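Local coordinates for protein beta-galactosidase (Geobacillus stearothermophilus, PDB 4OIF) that probably hydrolyses terminal non-reducing beta-D-galactose residues in beta-D-galactosides as a zinc-binding, trimeric enzyme of glycoside hydrolase family 42, at residues L620-E625 with V653-K658; V628-R633 with V641-F646; F449-I454 with H624-S629; K660-G665 with V679-K684. All blocks are in the same frame, centred on the assembly; numbering follows the deposited sequence.

Contact 1 of 4, residues L620-E625 with V653-K658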
# COMPACT_ATOMS: atom_id res chain seq x y z
N LEU A 620 -19.83 -20.14 -39.54
CA LEU A 620 -19.18 -20.26 -40.84
C LEU A 620 -17.70 -20.46 -40.63
O LEU A 620 -17.04 -19.63 -40.01
CB LEU A 620 -19.43 -19.03 -41.71
CG LEU A 620 -18.70 -19.03 -43.06
CD1 LEU A 620 -19.31 -20.06 -44.02
CD2 LEU A 620 -18.70 -17.64 -43.68
N PHE A 621 -17.17 -21.57 -41.13
CA PHE A 621 -15.75 -21.80 -41.01
C PHE A 621 -14.96 -20.82 -41.87
O PHE A 621 -15.24 -20.64 -43.05
CB PHE A 621 -15.38 -23.23 -41.40
CG PHE A 621 -13.90 -23.48 -41.39
CD1 PHE A 621 -13.23 -23.67 -40.19
CD2 PHE A 621 -13.16 -23.47 -42.57
CE1 PHE A 621 -11.85 -23.88 -40.17
CE2 PHE A 621 -11.78 -23.67 -42.55
CZ PHE A 621 -11.13 -23.87 -41.34
N VAL A 622 -13.97 -20.17 -41.26
CA VAL A 622 -13.03 -19.36 -42.00
C VAL A 622 -11.64 -19.79 -41.58
O VAL A 622 -11.36 -19.89 -40.39
CB VAL A 622 -13.21 -17.86 -41.73
CG1 VAL A 622 -12.16 -17.06 -42.49
CG2 VAL A 622 -14.61 -17.40 -42.09
N LYS A 623 -10.77 -20.06 -42.55
CA LYS A 623 -9.38 -20.42 -42.24
C LYS A 623 -8.56 -19.17 -41.94
O LYS A 623 -8.55 -18.23 -42.73
CB LYS A 623 -8.77 -21.20 -43.40
CG LYS A 623 -7.29 -21.50 -43.28
CD LYS A 623 -6.89 -22.57 -44.28
CE LYS A 623 -5.42 -22.96 -44.14
NZ LYS A 623 -4.50 -21.81 -44.44
N HIS A 624 -7.89 -19.16 -40.80
CA HIS A 624 -7.14 -17.99 -40.36
C HIS A 624 -6.10 -18.32 -39.28
O HIS A 624 -6.13 -19.39 -38.68
CB HIS A 624 -8.10 -16.91 -39.83
CG HIS A 624 -8.88 -17.33 -38.62
ND1 HIS A 624 -8.31 -17.44 -37.37
CD2 HIS A 624 -10.17 -17.69 -38.47
CE1 HIS A 624 -9.22 -17.84 -36.50
NE2 HIS A 624 -10.37 -17.99 -37.15
N GLU A 625 -5.18 -17.38 -39.06
CA GLU A 625 -4.20 -17.47 -37.98
C GLU A 625 -4.77 -16.93 -36.68
O GLU A 625 -5.84 -16.31 -36.66
CB GLU A 625 -2.94 -16.69 -38.35
CG GLU A 625 -2.29 -17.15 -39.64
CD GLU A 625 -1.87 -18.61 -39.59
OE1 GLU A 625 -1.57 -19.12 -38.50
OE2 GLU A 625 -1.85 -19.26 -40.65
N VAL A 653 -6.91 -14.83 -44.91
CA VAL A 653 -8.10 -15.45 -44.36
C VAL A 653 -8.69 -16.22 -45.54
O VAL A 653 -8.48 -15.83 -46.67
CB VAL A 653 -9.03 -14.35 -43.76
CG1 VAL A 653 -10.47 -14.53 -44.16
CG2 VAL A 653 -8.83 -14.23 -42.24
N VAL A 654 -9.36 -17.34 -45.31
CA VAL A 654 -9.90 -18.10 -46.44
C VAL A 654 -11.33 -18.58 -46.19
O VAL A 654 -11.60 -19.29 -45.22
CB VAL A 654 -9.02 -19.34 -46.78
CG1 VAL A 654 -9.56 -20.05 -48.01
CG2 VAL A 654 -7.58 -18.94 -47.01
N LEU A 655 -12.23 -18.17 -47.08
CA LEU A 655 -13.63 -18.59 -47.06
C LEU A 655 -13.81 -19.77 -48.01
O LEU A 655 -13.40 -19.68 -49.17
CB LEU A 655 -14.53 -17.44 -47.48
CG LEU A 655 -14.78 -16.28 -46.52
CD1 LEU A 655 -14.98 -15.00 -47.29
CD2 LEU A 655 -16.02 -16.57 -45.70
N GLU A 656 -14.43 -20.86 -47.56
CA GLU A 656 -14.64 -22.03 -48.42
C GLU A 656 -15.94 -21.93 -49.20
O GLU A 656 -16.00 -22.30 -50.37
CB GLU A 656 -14.64 -23.32 -47.59
CG GLU A 656 -13.26 -23.75 -47.12
CD GLU A 656 -13.29 -24.94 -46.19
OE1 GLU A 656 -14.40 -25.41 -45.85
OE2 GLU A 656 -12.21 -25.41 -45.81
N GLU A 657 -16.98 -21.43 -48.55
CA GLU A 657 -18.27 -21.19 -49.20
C GLU A 657 -18.31 -19.72 -49.62
O GLU A 657 -17.54 -18.92 -49.10
CB GLU A 657 -19.43 -21.54 -48.27
CG GLU A 657 -19.59 -23.04 -48.03
CD GLU A 657 -20.77 -23.37 -47.13
OE1 GLU A 657 -20.69 -23.08 -45.91
OE2 GLU A 657 -21.77 -23.93 -47.64
N LYS A 658 -19.19 -19.36 -50.54
CA LYS A 658 -19.25 -17.96 -50.96
C LYS A 658 -20.28 -17.17 -50.17
O LYS A 658 -21.29 -17.69 -49.69
CB LYS A 658 -19.52 -17.83 -52.46
CG LYS A 658 -20.29 -18.98 -53.08
CD LYS A 658 -20.39 -18.82 -54.59
CE LYS A 658 -19.01 -18.67 -55.22
NZ LYS A 658 -19.06 -18.72 -56.70
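An antiparallel three-stranded sheet, one of the two layers of the C-terminal beta domain, is edged here by the short strand 622-623, which lies against 651-655. The backbone pairing is brief. Lys623 and Val654 form a hydrogen-bonded pair: Lys623 N donates to Val654 O at 2.9 Å, on a lone pair in the carbonyl plane, and Val654 N returns a more bent bond to Lys623 O at 2.8 Å. Their side chains share the face that carries Lys623, where the two CB atoms touch while the lysine chain runs on away from the strand. Val622 and Leu655 turn to the other face, toward the five-stranded sheet. CG1 of Val622, anti to the backbone N, reaches CG1 of Val653 at 3.5 Å, whereas its CG2 lies alongside Leu655. Leu655 CD2 also meets Leu620 CD2 at 3.5 Å, the two leucines crossing at about a right angle. Beneath this apolar row lie Val630 and Val628 of strand 628-634 and Val641 and Ile643 of strand 638-645, so the contact helps to fill the layer between the sheets. At the far end the chain turns a corner at Glu656 and Glu657. Glu657 is extended beyond CG; its OE1 passes Leu620 CD1 and forms a salt bridge with Lys684. At the other end, His624, whose NE2 is bonded to Asp453, sets its CB 3.7 Å from Val653 CG2, and its ND1 donates to Glu625 O at 2.8 Å, the donor lying 48° out of the carbonyl plane.

Contact 2 of 4, residues V628-R633 with V641-F646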
# COMPACT_ATOMS: atom_id res chain seq x y z
N VAL A 628 -7.30 -13.63 -35.31
CA VAL A 628 -8.45 -13.34 -36.15
C VAL A 628 -9.64 -14.02 -35.52
O VAL A 628 -9.64 -15.23 -35.35
CB VAL A 628 -8.28 -13.84 -37.58
CG1 VAL A 628 -9.59 -13.71 -38.34
CG2 VAL A 628 -7.20 -13.08 -38.25
N SER A 629 -10.64 -13.22 -35.18
CA SER A 629 -11.84 -13.73 -34.54
C SER A 629 -12.96 -13.77 -35.55
O SER A 629 -13.22 -12.78 -36.24
CB SER A 629 -12.21 -12.86 -33.33
OG SER A 629 -13.43 -13.29 -32.75
N VAL A 630 -13.64 -14.90 -35.66
CA VAL A 630 -14.81 -14.98 -36.51
C VAL A 630 -16.00 -15.26 -35.63
O VAL A 630 -16.01 -16.24 -34.90
CB VAL A 630 -14.66 -16.06 -37.61
CG1 VAL A 630 -15.94 -16.16 -38.42
CG2 VAL A 630 -13.47 -15.76 -38.52
N GLN A 631 -17.01 -14.39 -35.69
CA GLN A 631 -18.18 -14.54 -34.84
C GLN A 631 -19.43 -14.24 -35.63
O GLN A 631 -19.41 -13.36 -36.48
CB GLN A 631 -18.11 -13.61 -33.63
CG GLN A 631 -17.08 -14.00 -32.57
CD GLN A 631 -17.45 -15.29 -31.87
OE1 GLN A 631 -18.63 -15.59 -31.67
NE2 GLN A 631 -16.43 -16.05 -31.50
N ALA A 632 -20.53 -14.92 -35.35
CA ALA A 632 -21.73 -14.77 -36.17
C ALA A 632 -23.04 -14.53 -35.42
O ALA A 632 -23.21 -14.90 -34.25
CB ALA A 632 -21.87 -15.99 -37.04
N ARG A 633 -23.99 -13.92 -36.12
CA ARG A 633 -25.37 -13.87 -35.66
C ARG A 633 -26.25 -14.49 -36.73
O ARG A 633 -25.94 -14.44 -37.90
CB ARG A 633 -25.78 -12.44 -35.35
CG ARG A 633 -25.02 -11.90 -34.14
CD ARG A 633 -25.35 -10.49 -33.85
NE ARG A 633 -26.72 -10.32 -33.40
CZ ARG A 633 -27.20 -9.17 -32.97
NH1 ARG A 633 -26.40 -8.11 -32.93
NH2 ARG A 633 -28.47 -9.07 -32.57
N VAL A 641 -21.84 -12.87 -40.57
CA VAL A 641 -20.57 -13.32 -40.06
C VAL A 641 -19.57 -12.17 -40.02
O VAL A 641 -19.41 -11.44 -40.98
CB VAL A 641 -20.05 -14.48 -40.92
CG1 VAL A 641 -18.75 -15.03 -40.34
CG2 VAL A 641 -21.11 -15.58 -41.00
N PHE A 642 -18.92 -12.01 -38.89
CA PHE A 642 -17.92 -10.97 -38.69
C PHE A 642 -16.54 -11.60 -38.67
O PHE A 642 -16.25 -12.47 -37.83
CB PHE A 642 -18.16 -10.22 -37.37
CG PHE A 642 -19.40 -9.38 -37.35
CD1 PHE A 642 -20.66 -9.96 -37.31
CD2 PHE A 642 -19.30 -7.99 -37.34
CE1 PHE A 642 -21.81 -9.17 -37.28
CE2 PHE A 642 -20.45 -7.20 -37.31
CZ PHE A 642 -21.70 -7.79 -37.28
N ILE A 643 -15.69 -11.16 -39.59
CA ILE A 643 -14.30 -11.60 -39.63
C ILE A 643 -13.40 -10.44 -39.18
O ILE A 643 -13.21 -9.46 -39.89
CB ILE A 643 -13.90 -12.08 -41.03
CG1 ILE A 643 -14.97 -13.04 -41.57
CG2 ILE A 643 -12.53 -12.73 -40.99
CD1 ILE A 643 -14.75 -13.49 -43.03
N MET A 644 -12.85 -10.57 -37.97
CA MET A 644 -12.20 -9.46 -37.29
C MET A 644 -10.70 -9.69 -37.05
O MET A 644 -10.30 -10.66 -36.40
CB MET A 644 -12.93 -9.18 -35.97
CG MET A 644 -14.41 -8.90 -36.16
SD MET A 644 -15.36 -8.94 -34.63
CE MET A 644 -15.29 -10.67 -34.20
N ASN A 645 -9.87 -8.80 -37.57
CA ASN A 645 -8.44 -8.93 -37.37
C ASN A 645 -7.98 -8.19 -36.11
O ASN A 645 -7.72 -7.00 -36.15
CB ASN A 645 -7.68 -8.40 -38.59
CG ASN A 645 -6.18 -8.57 -38.48
OD1 ASN A 645 -5.67 -9.16 -37.51
ND2 ASN A 645 -5.45 -8.06 -39.47
N PHE A 646 -7.88 -8.92 -35.00
CA PHE A 646 -7.41 -8.31 -33.76
C PHE A 646 -5.88 -8.39 -33.63
O PHE A 646 -5.36 -8.65 -32.54
CB PHE A 646 -8.10 -8.96 -32.56
CG PHE A 646 -9.50 -8.47 -32.30
CD1 PHE A 646 -9.72 -7.18 -31.79
CD2 PHE A 646 -10.61 -9.28 -32.54
CE1 PHE A 646 -11.03 -6.72 -31.54
CE2 PHE A 646 -11.90 -8.83 -32.30
CZ PHE A 646 -12.11 -7.54 -31.79
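Asn645 ND2 is held by two hydrogen bonds, to the carbonyls of Glu649 and Asp675, while OD1 of the same amide is bonded to Thr647. Between the strands, Phe642 O accepts from Gln631 N at 3.0 Å, in the carbonyl plane. Val630 CA adds a CA-H...O contact to Phe642 O at 3.2 Å. Met644 O is met in the same way, by Ser629 N at 2.9 Å and by the CA-H of Val628. The reverse bonds, Met644 N to Ser629 O and Phe642 N to Gln631 O, both come nearly along the C=O axis. These four bonds zip strands 628-634 and 638-645 into an antiparallel beta hairpin at one edge of the five-stranded sheet of the C-terminal domain. On the face carrying Val628, Val630 and Ala632, Val630 sends CG1, anti to its backbone N, obliquely to Val641 CG1 at 3.6 Å, and keeps CG2 alongside Ile643 CG2 at 4.0 Å. Ile643 CG2 also meets Val628 CG1. On the opposite face, Met644 bends at chi3 (-68°), which brings CE across to the facing strand, 3.5 Å from Ser629 OG and also against CB and CG of Gln631. The edge of the Phe646 ring meets Ser629 CB through CD2, and the edge of the Phe642 ring lies near Gln631 O. Phe642 and Phe646 both pack on helix 341-351 of the barrel region, and Gln631 OE1 accepts from Arg409. The first face is thus aliphatic but for Asn645 at its end, suited to the interior between the sheets, whereas the other mixes aromatic, thioether and polar groups at the junction with the rest of the subunit.

Contact 3 of 4, residues F449-I454 with H624-S629. With GOL (glycerol), chain I.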
# COMPACT_ATOMS: atom_id res chain seq x y z
N PHE A 449 -12.27 -22.12 -27.50
CA PHE A 449 -13.50 -21.96 -28.28
C PHE A 449 -13.48 -20.64 -29.04
O PHE A 449 -13.90 -20.57 -30.20
CB PHE A 449 -14.72 -22.08 -27.35
CG PHE A 449 -14.84 -23.45 -26.73
CD1 PHE A 449 -15.57 -24.44 -27.37
CD2 PHE A 449 -14.15 -23.76 -25.57
CE1 PHE A 449 -15.64 -25.72 -26.83
CE2 PHE A 449 -14.22 -25.03 -25.02
CZ PHE A 449 -14.97 -26.01 -25.65
N TRP A 450 -12.94 -19.60 -28.41
CA TRP A 450 -12.75 -18.32 -29.07
C TRP A 450 -11.78 -18.50 -30.24
O TRP A 450 -12.02 -17.99 -31.32
CB TRP A 450 -12.22 -17.27 -28.08
CG TRP A 450 -12.26 -15.85 -28.60
CD1 TRP A 450 -13.35 -15.04 -28.69
CD2 TRP A 450 -11.15 -15.09 -29.09
NE1 TRP A 450 -13.00 -13.81 -29.21
CE2 TRP A 450 -11.65 -13.82 -29.46
CE3 TRP A 450 -9.79 -15.36 -29.26
CZ2 TRP A 450 -10.83 -12.82 -30.00
CZ3 TRP A 450 -8.97 -14.37 -29.78
CH2 TRP A 450 -9.50 -13.12 -30.15
N GLU A 451 -10.69 -19.23 -30.00
CA GLU A 451 -9.66 -19.44 -31.02
C GLU A 451 -10.20 -20.26 -32.20
O GLU A 451 -9.63 -20.23 -33.29
CB GLU A 451 -8.42 -20.11 -30.40
CG GLU A 451 -7.57 -19.17 -29.54
CD GLU A 451 -6.35 -19.82 -28.91
OE1 GLU A 451 -6.13 -21.02 -29.14
OE2 GLU A 451 -5.60 -19.14 -28.17
N ARG A 452 -11.30 -20.97 -31.99
CA ARG A 452 -11.93 -21.78 -33.02
C ARG A 452 -13.24 -21.18 -33.54
O ARG A 452 -13.91 -21.77 -34.38
CB ARG A 452 -12.20 -23.18 -32.48
CG ARG A 452 -10.97 -24.01 -32.27
CD ARG A 452 -10.49 -24.62 -33.56
NE ARG A 452 -9.46 -25.61 -33.31
CZ ARG A 452 -8.22 -25.52 -33.77
NH1 ARG A 452 -7.85 -24.49 -34.52
NH2 ARG A 452 -7.34 -26.48 -33.49
N ASP A 453 -13.62 -20.02 -33.01
CA ASP A 453 -14.80 -19.32 -33.48
C ASP A 453 -16.04 -20.15 -33.19
O ASP A 453 -17.03 -20.12 -33.93
CB ASP A 453 -14.68 -19.02 -34.97
CG ASP A 453 -13.38 -18.32 -35.31
OD1 ASP A 453 -12.98 -17.41 -34.55
OD2 ASP A 453 -12.72 -18.70 -36.30
N ILE A 454 -15.98 -20.90 -32.10
CA ILE A 454 -17.12 -21.69 -31.68
C ILE A 454 -18.00 -20.88 -30.74
O ILE A 454 -17.52 -20.36 -29.72
CB ILE A 454 -16.66 -22.98 -31.01
CG1 ILE A 454 -15.95 -23.85 -32.06
CG2 ILE A 454 -17.84 -23.70 -30.40
CD1 ILE A 454 -15.72 -25.25 -31.63
N HIS A 624 -7.89 -19.16 -40.80
CA HIS A 624 -7.14 -17.99 -40.36
C HIS A 624 -6.10 -18.32 -39.28
O HIS A 624 -6.13 -19.39 -38.68
CB HIS A 624 -8.10 -16.91 -39.83
CG HIS A 624 -8.88 -17.33 -38.62
ND1 HIS A 624 -8.31 -17.44 -37.37
CD2 HIS A 624 -10.17 -17.69 -38.47
CE1 HIS A 624 -9.22 -17.84 -36.50
NE2 HIS A 624 -10.37 -17.99 -37.15
N GLU A 625 -5.18 -17.38 -39.06
CA GLU A 625 -4.20 -17.47 -37.98
C GLU A 625 -4.77 -16.93 -36.68
O GLU A 625 -5.84 -16.31 -36.66
CB GLU A 625 -2.94 -16.69 -38.35
CG GLU A 625 -2.29 -17.15 -39.64
CD GLU A 625 -1.87 -18.61 -39.59
OE1 GLU A 625 -1.57 -19.12 -38.50
OE2 GLU A 625 -1.85 -19.26 -40.65
N LYS A 626 -4.03 -17.17 -35.59
CA LYS A 626 -4.42 -16.68 -34.27
C LYS A 626 -4.56 -15.16 -34.23
O LYS A 626 -3.73 -14.44 -34.77
CB LYS A 626 -3.40 -17.14 -33.22
CG LYS A 626 -3.57 -18.60 -32.84
CD LYS A 626 -2.59 -19.03 -31.78
CE LYS A 626 -2.94 -20.43 -31.30
NZ LYS A 626 -3.52 -21.22 -32.42
N GLY A 627 -5.63 -14.68 -33.60
CA GLY A 627 -5.83 -13.25 -33.45
C GLY A 627 -6.84 -12.73 -34.45
O GLY A 627 -7.19 -11.55 -34.46
N VAL A 628 -7.30 -13.63 -35.31
CA VAL A 628 -8.45 -13.34 -36.15
C VAL A 628 -9.64 -14.02 -35.52
O VAL A 628 -9.64 -15.23 -35.35
CB VAL A 628 -8.28 -13.84 -37.58
CG1 VAL A 628 -9.59 -13.71 -38.34
CG2 VAL A 628 -7.20 -13.08 -38.25
N SER A 629 -10.64 -13.22 -35.18
CA SER A 629 -11.84 -13.73 -34.54
C SER A 629 -12.96 -13.77 -35.55
O SER A 629 -13.22 -12.78 -36.24
CB SER A 629 -12.21 -12.86 -33.33
OG SER A 629 -13.43 -13.29 -32.75
C1 GOL I . -9.91 -21.01 -37.99
O1 GOL I . -11.04 -21.83 -38.13
C2 GOL I . -8.98 -21.61 -36.96
O2 GOL I . -9.73 -22.49 -36.15
C3 GOL I . -7.93 -22.37 -37.76
O3 GOL I . -8.04 -22.00 -39.12
O HOH W 1 -14.84 -11.83 -30.56
O HOH W 2 -9.83 -16.74 -32.81
O HOH W 3 -13.78 -16.06 -32.39
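A positive phi of 65° at Asp453, in the Schellman motif that ends helix 438-451, and a chi1 of 63° at His624, which puts the imidazole in the crowded position between backbone N and carbonyl carbon, bring the two side chains tip to tip. His624 NE2 donates to Asp453 OD2 at 2.6 Å; the bond is nearly straight (171°), lies in the ring plane and uses the syn lone pair. With ND1 donating as well, the imidazole is probably cationic. Val628 CG1 lies over one face of the ring, and C1 of a glycerol, probably from the crystallisation liquor, over the opposite face, 3.2 Å from NE2. An alanine at His624 removes the N-H that meets Asp453 OD2 and would probably loosen the hold of the helix end on this segment. Earlier in the helix, Trp450 rests its CZ2 on Ser629 CB at 3.6 Å. One water accepts from Trp450 NE1 at 3.0 Å and is bonded to Ser629 OG; another donates to both Trp450 O and Val628 O. Glu451 OE1 stays 4.2 Å from Lys626 NZ, its salt bridge being with Arg604 of helix 600-613. Asp453 OD1 accepts from Val630 N, so one carboxylate joins the C-terminal end of helix 438-451, in the trimerisation domain, both to His624, just before the type II turn 625-628, and to strand 628-634.

Contact 4 of 4, residues K660-G665 with V679-K684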
# COMPACT_ATOMS: atom_id res chain seq x y z
N LYS A 660 -21.58 -12.75 -49.25
CA LYS A 660 -21.76 -11.43 -49.85
C LYS A 660 -21.38 -10.36 -48.85
O LYS A 660 -21.89 -10.33 -47.73
CB LYS A 660 -23.20 -11.25 -50.34
CG LYS A 660 -23.64 -12.27 -51.42
CD LYS A 660 -24.13 -13.60 -50.81
CE LYS A 660 -24.24 -14.73 -51.83
NZ LYS A 660 -24.34 -16.05 -51.14
N ASP A 661 -20.48 -9.48 -49.25
CA ASP A 661 -20.07 -8.37 -48.41
C ASP A 661 -21.25 -7.43 -48.09
O ASP A 661 -21.79 -6.77 -48.97
CB ASP A 661 -18.94 -7.60 -49.08
CG ASP A 661 -18.44 -6.43 -48.23
OD1 ASP A 661 -19.26 -5.59 -47.81
OD2 ASP A 661 -17.22 -6.35 -48.00
N LEU A 662 -21.59 -7.34 -46.82
CA LEU A 662 -22.76 -6.59 -46.38
C LEU A 662 -22.67 -5.10 -46.70
O LEU A 662 -23.69 -4.43 -46.81
CB LEU A 662 -22.97 -6.79 -44.88
CG LEU A 662 -24.37 -6.57 -44.36
CD1 LEU A 662 -25.30 -7.64 -44.92
CD2 LEU A 662 -24.37 -6.61 -42.85
N PHE A 663 -21.45 -4.58 -46.84
CA PHE A 663 -21.25 -3.16 -47.14
C PHE A 663 -21.20 -2.83 -48.64
O PHE A 663 -21.57 -1.72 -49.03
CB PHE A 663 -19.95 -2.68 -46.51
CG PHE A 663 -19.91 -2.83 -45.03
CD1 PHE A 663 -21.05 -2.63 -44.27
CD2 PHE A 663 -18.73 -3.17 -44.39
CE1 PHE A 663 -21.02 -2.76 -42.89
CE2 PHE A 663 -18.70 -3.31 -43.02
CZ PHE A 663 -19.84 -3.10 -42.27
N THR A 664 -20.75 -3.76 -49.47
CA THR A 664 -20.53 -3.47 -50.88
C THR A 664 -21.39 -4.31 -51.81
O THR A 664 -21.50 -4.01 -52.99
CB THR A 664 -19.08 -3.70 -51.30
OG1 THR A 664 -18.83 -5.11 -51.35
CG2 THR A 664 -18.12 -3.03 -50.32
N GLY A 665 -21.97 -5.37 -51.28
CA GLY A 665 -22.76 -6.27 -52.09
C GLY A 665 -21.92 -7.29 -52.85
O GLY A 665 -22.45 -8.27 -53.37
N VAL A 679 -12.07 -5.27 -40.41
CA VAL A 679 -13.18 -6.16 -40.21
C VAL A 679 -13.86 -6.39 -41.54
O VAL A 679 -13.96 -5.50 -42.37
CB VAL A 679 -14.21 -5.62 -39.19
CG1 VAL A 679 -15.30 -6.65 -38.93
CG2 VAL A 679 -13.53 -5.21 -37.89
N ARG A 680 -14.32 -7.60 -41.74
CA ARG A 680 -15.13 -7.92 -42.88
C ARG A 680 -16.48 -8.35 -42.35
O ARG A 680 -16.57 -9.23 -41.50
CB ARG A 680 -14.47 -9.03 -43.69
CG ARG A 680 -14.42 -8.73 -45.14
CD ARG A 680 -13.46 -7.61 -45.49
NE ARG A 680 -13.30 -7.61 -46.94
CZ ARG A 680 -14.17 -7.03 -47.76
NH1 ARG A 680 -15.19 -6.35 -47.25
NH2 ARG A 680 -14.00 -7.09 -49.07
N VAL A 681 -17.55 -7.71 -42.81
CA VAL A 681 -18.88 -8.15 -42.39
C VAL A 681 -19.56 -8.77 -43.58
O VAL A 681 -19.73 -8.16 -44.64
CB VAL A 681 -19.72 -7.01 -41.83
CG1 VAL A 681 -21.06 -7.54 -41.37
CG2 VAL A 681 -19.00 -6.38 -40.66
N VAL A 682 -19.97 -10.01 -43.40
CA VAL A 682 -20.30 -10.87 -44.52
C VAL A 682 -21.66 -11.53 -44.32
O VAL A 682 -22.09 -11.75 -43.20
CB VAL A 682 -19.14 -11.88 -44.72
CG1 VAL A 682 -19.60 -13.32 -44.58
CG2 VAL A 682 -18.47 -11.62 -46.04
N GLU A 683 -22.35 -11.80 -45.42
CA GLU A 683 -23.68 -12.37 -45.34
C GLU A 683 -23.72 -13.68 -46.11
O GLU A 683 -23.17 -13.79 -47.20
CB GLU A 683 -24.73 -11.40 -45.88
CG GLU A 683 -26.13 -11.95 -45.96
CD GLU A 683 -27.07 -11.03 -46.73
OE1 GLU A 683 -28.16 -11.49 -47.13
OE2 GLU A 683 -26.71 -9.85 -46.93
N LYS A 684 -24.36 -14.69 -45.52
CA LYS A 684 -24.46 -15.99 -46.16
C LYS A 684 -25.89 -16.50 -46.14
O LYS A 684 -26.44 -16.76 -45.08
CB LYS A 684 -23.52 -16.99 -45.49
CG LYS A 684 -23.56 -18.35 -46.15
CD LYS A 684 -22.27 -19.10 -45.93
CE LYS A 684 -22.39 -20.50 -46.51
NZ LYS A 684 -23.36 -21.34 -45.74
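The Arg680 guanidinium takes the Asp661 carboxylate at its edge, near its plane: NH1 faces OD2 in a salt bridge modelled too short for its exact length to be trusted, with the two planes 60° apart. The other flat group, the Phe663 ring, meets Val681 through CZ and CE2, CZ coming within 3.7 Å of Val681 CG2. The carboxylate also serves its own turn. Asp661 OD1 accepts from Phe663 N at 2.6 Å, nearly along the C-O axis, and from Thr664 N at 2.9 Å, from above the carboxylate plane, an Asx turn that bends the chain as strand 658-661 ends. Before the turn, this strand pairs antiparallel with 679-685: Lys660 N donates to Glu683 O at 2.8 Å, and Glu683 N returns a bond that meets Lys660 O from out of the carbonyl plane. Two residues on, Leu662 N reaches Val681 O at 3.0 Å. The Leu662 side chain, CG anti to the backbone N, crosses Val681 obliquely, CD2 to CG1 3.7 Å, while CD1 lies against Glu683 OE2; that carboxylate forms its salt bridge with Arg685 through OE1. Val681 is therefore held between Leu662 on CG1 and Phe663 on CG2. An alanine in place of Phe663 takes the ring off Val681 and Met401 and would probably weaken the packing of the turn on the strand. Apolar cover over Val681 and the two bonds to Asp661 OD1 thus fix the turn, and OD2, its exact place uncertain, probably pairs with Arg680, which would be expected to keep Asp661 ionised.

All four contacts lie in or at the C-terminal domain, on the same side of the chain's centre. Contact 1 belongs to the three-stranded sheet; contacts 2 and 4 share the five-stranded one through the neighbouring strands 638-645 and 679-685, and their contact centres lie 12 Å apart. Contacts 1 and 2, 10 Å apart between centres, face each other across the interior, and the hairpin of contact 2 lies in the chain between the two strands of contact 1. Contact 3 reaches back 170 residues to helix 438-451 and shares His624 with contact 1 and Val628 and Ser629 with contact 2, docking the two-layered C-terminal domain on the trimerisation domain. Contact 4 opens only after the other three have closed.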